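Local coordinates for putative cell invasion protein with MAC/Perforin domain (PDB 3KK7) that belongs to the membrane-attack complex/perforin (MACPF) family and may take part in cell invasion, though its precise function is not established, at residues S20-L31 and Y447-N456. Residues are numbered along the deposited sequence; the frame is centred on the assembly and turned at random.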
# COMPACT_ATOMS: atom_id res chain seq x y z
N SER A 20 -16.23 15.21 29.25
CA SER A 20 -17.68 15.09 29.51
C SER A 20 -18.22 13.82 28.83
O SER A 20 -19.40 13.73 28.46
CB SER A 20 -18.41 16.31 29.00
OG SER A 20 -18.27 16.40 27.59
N GLU A 21 -17.32 12.85 28.63
CA GLU A 21 -17.64 11.52 28.14
C GLU A 21 -18.28 10.76 29.28
O GLU A 21 -17.85 10.88 30.41
CB GLU A 21 -16.31 10.87 27.72
CG GLU A 21 -16.33 9.40 27.37
CD GLU A 21 -15.03 8.96 26.70
OE1 GLU A 21 -14.90 9.17 25.48
OE2 GLU A 21 -14.14 8.40 27.37
N ILE A 22 -19.32 9.98 29.00
CA ILE A 22 -19.98 9.20 30.04
C ILE A 22 -20.36 7.80 29.51
O ILE A 22 -20.93 7.67 28.41
CB ILE A 22 -21.19 9.99 30.66
CG1 ILE A 22 -21.46 9.54 32.11
CG2 ILE A 22 -22.44 9.88 29.80
CD1 ILE A 22 -20.55 10.20 33.21
N ILE A 23 -20.00 6.76 30.25
CA ILE A 23 -20.29 5.40 29.82
C ILE A 23 -21.77 5.10 30.03
O ILE A 23 -22.31 5.39 31.09
CB ILE A 23 -19.50 4.34 30.61
CG1 ILE A 23 -17.99 4.56 30.51
CG2 ILE A 23 -19.86 2.95 30.09
CD1 ILE A 23 -17.15 3.34 30.92
N LEU A 24 -22.42 4.53 29.02
CA LEU A 24 -23.80 4.07 29.17
C LEU A 24 -23.85 2.55 29.34
O LEU A 24 -24.82 2.02 29.88
CB LEU A 24 -24.69 4.51 28.00
CG LEU A 24 -24.90 6.03 27.80
CD1 LEU A 24 -26.16 6.29 26.96
CD2 LEU A 24 -24.96 6.79 29.12
N GLN A 25 -22.80 1.86 28.89
CA GLN A 25 -22.69 0.41 29.07
C GLN A 25 -21.22 0.05 29.16
O GLN A 25 -20.45 0.39 28.27
CB GLN A 25 -23.39 -0.35 27.93
CG GLN A 25 -22.95 -1.81 27.74
CD GLN A 25 -23.82 -2.59 26.74
OE1 GLN A 25 -24.97 -2.89 27.02
NE2 GLN A 25 -23.26 -2.94 25.58
N GLU A 26 -20.82 -0.61 30.26
CA GLU A 26 -19.47 -1.15 30.37
C GLU A 26 -19.38 -2.27 29.33
O GLU A 26 -20.38 -2.94 29.05
CB GLU A 26 -19.19 -1.74 31.76
CG GLU A 26 -19.41 -0.82 32.99
CD GLU A 26 -18.18 0.01 33.38
OE1 GLU A 26 -17.66 0.78 32.53
OE2 GLU A 26 -17.75 -0.11 34.56
N ARG A 27 -18.20 -2.48 28.75
CA ARG A 27 -18.02 -3.66 27.91
C ARG A 27 -18.33 -4.89 28.77
O ARG A 27 -17.76 -5.04 29.87
CB ARG A 27 -16.60 -3.74 27.37
CG ARG A 27 -16.26 -5.04 26.62
CD ARG A 27 -14.82 -5.01 26.10
NE ARG A 27 -14.44 -6.30 25.53
CZ ARG A 27 -14.83 -6.74 24.34
NH1 ARG A 27 -15.61 -6.00 23.56
NH2 ARG A 27 -14.45 -7.94 23.93
N ASN A 28 -19.22 -5.75 28.29
CA ASN A 28 -19.53 -6.97 29.01
C ASN A 28 -18.24 -7.69 29.42
O ASN A 28 -17.42 -8.08 28.58
CB ASN A 28 -20.42 -7.88 28.18
CG ASN A 28 -20.92 -9.08 28.97
OD1 ASN A 28 -20.13 -9.88 29.47
ND2 ASN A 28 -22.23 -9.21 29.07
N SER A 29 -18.09 -7.88 30.73
CA SER A 29 -16.83 -8.31 31.33
C SER A 29 -16.41 -9.76 31.03
O SER A 29 -15.24 -10.12 31.24
CB SER A 29 -16.86 -8.06 32.85
OG SER A 29 -18.11 -8.42 33.44
N SER A 30 -17.34 -10.59 30.55
CA SER A 30 -17.00 -11.98 30.24
C SER A 30 -16.52 -12.14 28.79
O SER A 30 -16.03 -13.20 28.42
CB SER A 30 -18.18 -12.91 30.55
OG SER A 30 -19.34 -12.53 29.86
N LEU A 31 -16.64 -11.09 27.99
CA LEU A 31 -16.04 -11.07 26.65
C LEU A 31 -14.53 -11.02 26.78
O LEU A 31 -14.02 -10.35 27.69
CB LEU A 31 -16.47 -9.83 25.89
CG LEU A 31 -17.95 -9.68 25.58
CD1 LEU A 31 -18.18 -8.28 25.03
CD2 LEU A 31 -18.39 -10.73 24.60
N TYR A 447 -25.19 -5.44 20.58
CA TYR A 447 -23.76 -5.21 20.84
C TYR A 447 -23.52 -5.17 22.34
O TYR A 447 -24.23 -4.46 23.06
CB TYR A 447 -23.32 -3.86 20.30
CG TYR A 447 -23.38 -3.66 18.81
CD1 TYR A 447 -24.53 -3.19 18.18
CD2 TYR A 447 -22.25 -3.86 18.03
CE1 TYR A 447 -24.55 -2.96 16.79
CE2 TYR A 447 -22.27 -3.64 16.65
CZ TYR A 447 -23.41 -3.20 16.04
OH TYR A 447 -23.39 -2.99 14.69
N GLN A 448 -22.51 -5.91 22.79
CA GLN A 448 -22.14 -6.00 24.22
C GLN A 448 -20.81 -5.30 24.52
O GLN A 448 -20.17 -5.58 25.55
CB GLN A 448 -22.02 -7.47 24.61
CG GLN A 448 -23.33 -8.19 24.81
CD GLN A 448 -23.13 -9.48 25.58
OE1 GLN A 448 -22.10 -10.15 25.43
NE2 GLN A 448 -24.09 -9.83 26.43
N LEU A 449 -20.40 -4.41 23.62
CA LEU A 449 -19.17 -3.66 23.78
C LEU A 449 -19.45 -2.37 24.54
O LEU A 449 -20.60 -2.03 24.81
CB LEU A 449 -18.52 -3.39 22.42
CG LEU A 449 -19.35 -3.08 21.17
CD1 LEU A 449 -20.32 -1.89 21.35
CD2 LEU A 449 -18.39 -2.84 19.99
N LYS A 450 -18.38 -1.67 24.92
CA LYS A 450 -18.48 -0.38 25.57
C LYS A 450 -19.33 0.55 24.69
O LYS A 450 -19.03 0.75 23.52
CB LYS A 450 -17.08 0.21 25.78
CG LYS A 450 -16.98 1.52 26.60
CD LYS A 450 -15.71 2.36 26.27
CE LYS A 450 -14.41 1.87 26.94
NZ LYS A 450 -13.23 2.67 26.46
N ILE A 451 -20.42 1.06 25.24
CA ILE A 451 -21.21 2.11 24.62
C ILE A 451 -21.04 3.34 25.52
O ILE A 451 -21.17 3.26 26.75
CB ILE A 451 -22.71 1.75 24.53
CG1 ILE A 451 -22.89 0.42 23.79
CG2 ILE A 451 -23.51 2.87 23.87
CD1 ILE A 451 -24.32 -0.02 23.68
N LYS A 452 -20.71 4.47 24.90
CA LYS A 452 -20.57 5.72 25.62
C LYS A 452 -21.27 6.82 24.85
O LYS A 452 -21.61 6.63 23.69
CB LYS A 452 -19.10 6.06 25.85
CG LYS A 452 -18.17 5.83 24.66
CD LYS A 452 -16.96 6.79 24.70
CE LYS A 452 -15.62 6.10 24.42
NZ LYS A 452 -14.56 7.07 23.96
N ALA A 453 -21.54 7.93 25.53
CA ALA A 453 -22.17 9.07 24.91
C ALA A 453 -21.33 10.28 25.27
O ALA A 453 -20.59 10.23 26.25
CB ALA A 453 -23.60 9.24 25.40
N ASP A 454 -21.42 11.35 24.47
CA ASP A 454 -20.67 12.56 24.75
C ASP A 454 -21.26 13.74 24.03
O ASP A 454 -21.04 13.90 22.85
CB ASP A 454 -19.20 12.39 24.36
CG ASP A 454 -18.31 13.49 24.92
OD1 ASP A 454 -18.79 14.61 25.23
OD2 ASP A 454 -17.10 13.23 25.07
N PRO A 455 -21.98 14.61 24.76
CA PRO A 455 -22.66 15.72 24.11
C PRO A 455 -21.73 16.75 23.47
O PRO A 455 -22.17 17.49 22.61
CB PRO A 455 -23.48 16.35 25.25
CG PRO A 455 -22.74 16.01 26.49
CD PRO A 455 -22.00 14.73 26.23
N ASN A 456 -20.47 16.81 23.88
CA ASN A 456 -19.54 17.78 23.31
C ASN A 456 -18.64 17.24 22.17
O ASN A 456 -17.83 17.99 21.62
CB ASN A 456 -18.69 18.40 24.43
CG ASN A 456 -19.54 19.18 25.44
OD1 ASN A 456 -20.60 19.71 25.10
ND2 ASN A 456 -19.08 19.23 26.69
O HOH W 1 -15.83 11.15 23.31
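Ile-22 and Ala-453 form an antiparallel hydrogen-bonded pair, beside which a classic beta bulge sets Leu-24 N and Gln-25 N both on Ile-451 O, from the same face of its carbonyl plane. The N-terminal strand 22-25 thus adds to strand 450-454 of the D2 region, whose other neighbour is strand 376-386. Past the bulge, the Gln-25 side chain crosses that of Ile-451 at a slant, with CG anti to the backbone N (chi1 160°), and NE2 gives its two hydrogens to Leu-449 O (2.9 Å) and Tyr-447 O (3.1 Å), both near the amide plane. Gln-25 OE1 is hydrogen-bonded to Ser-444 OG, which helps fix the amide's rotation. Asn-28 N closes the pairing on Gln-448 O (2.9 Å), while Leu-31 CD1 sits over the rim of the Arg-27 guanidinium, whose NH2 bonds Pro-32 O. On the Ile-23 side of the sheet, Lys-452 NZ meets Glu-21 OE1 at 2.6 Å from above the carboxylate plane, in a salt bridge; Tyr-376 adds a cation-pi contact to the lysine. Asp-454 OD1 takes Ser-20 OG (3.0 Å) on its syn side and, in an Asx turn, Asn-456 N (3.1 Å) on its anti side, from opposite faces of the carboxylate. An alanine in place of Asp-454 would probably leave Ser-20 OG without its acceptor and the turn at Pro-455 less firmly held. A water links Glu-21 OE1 to Asp-454 OD2.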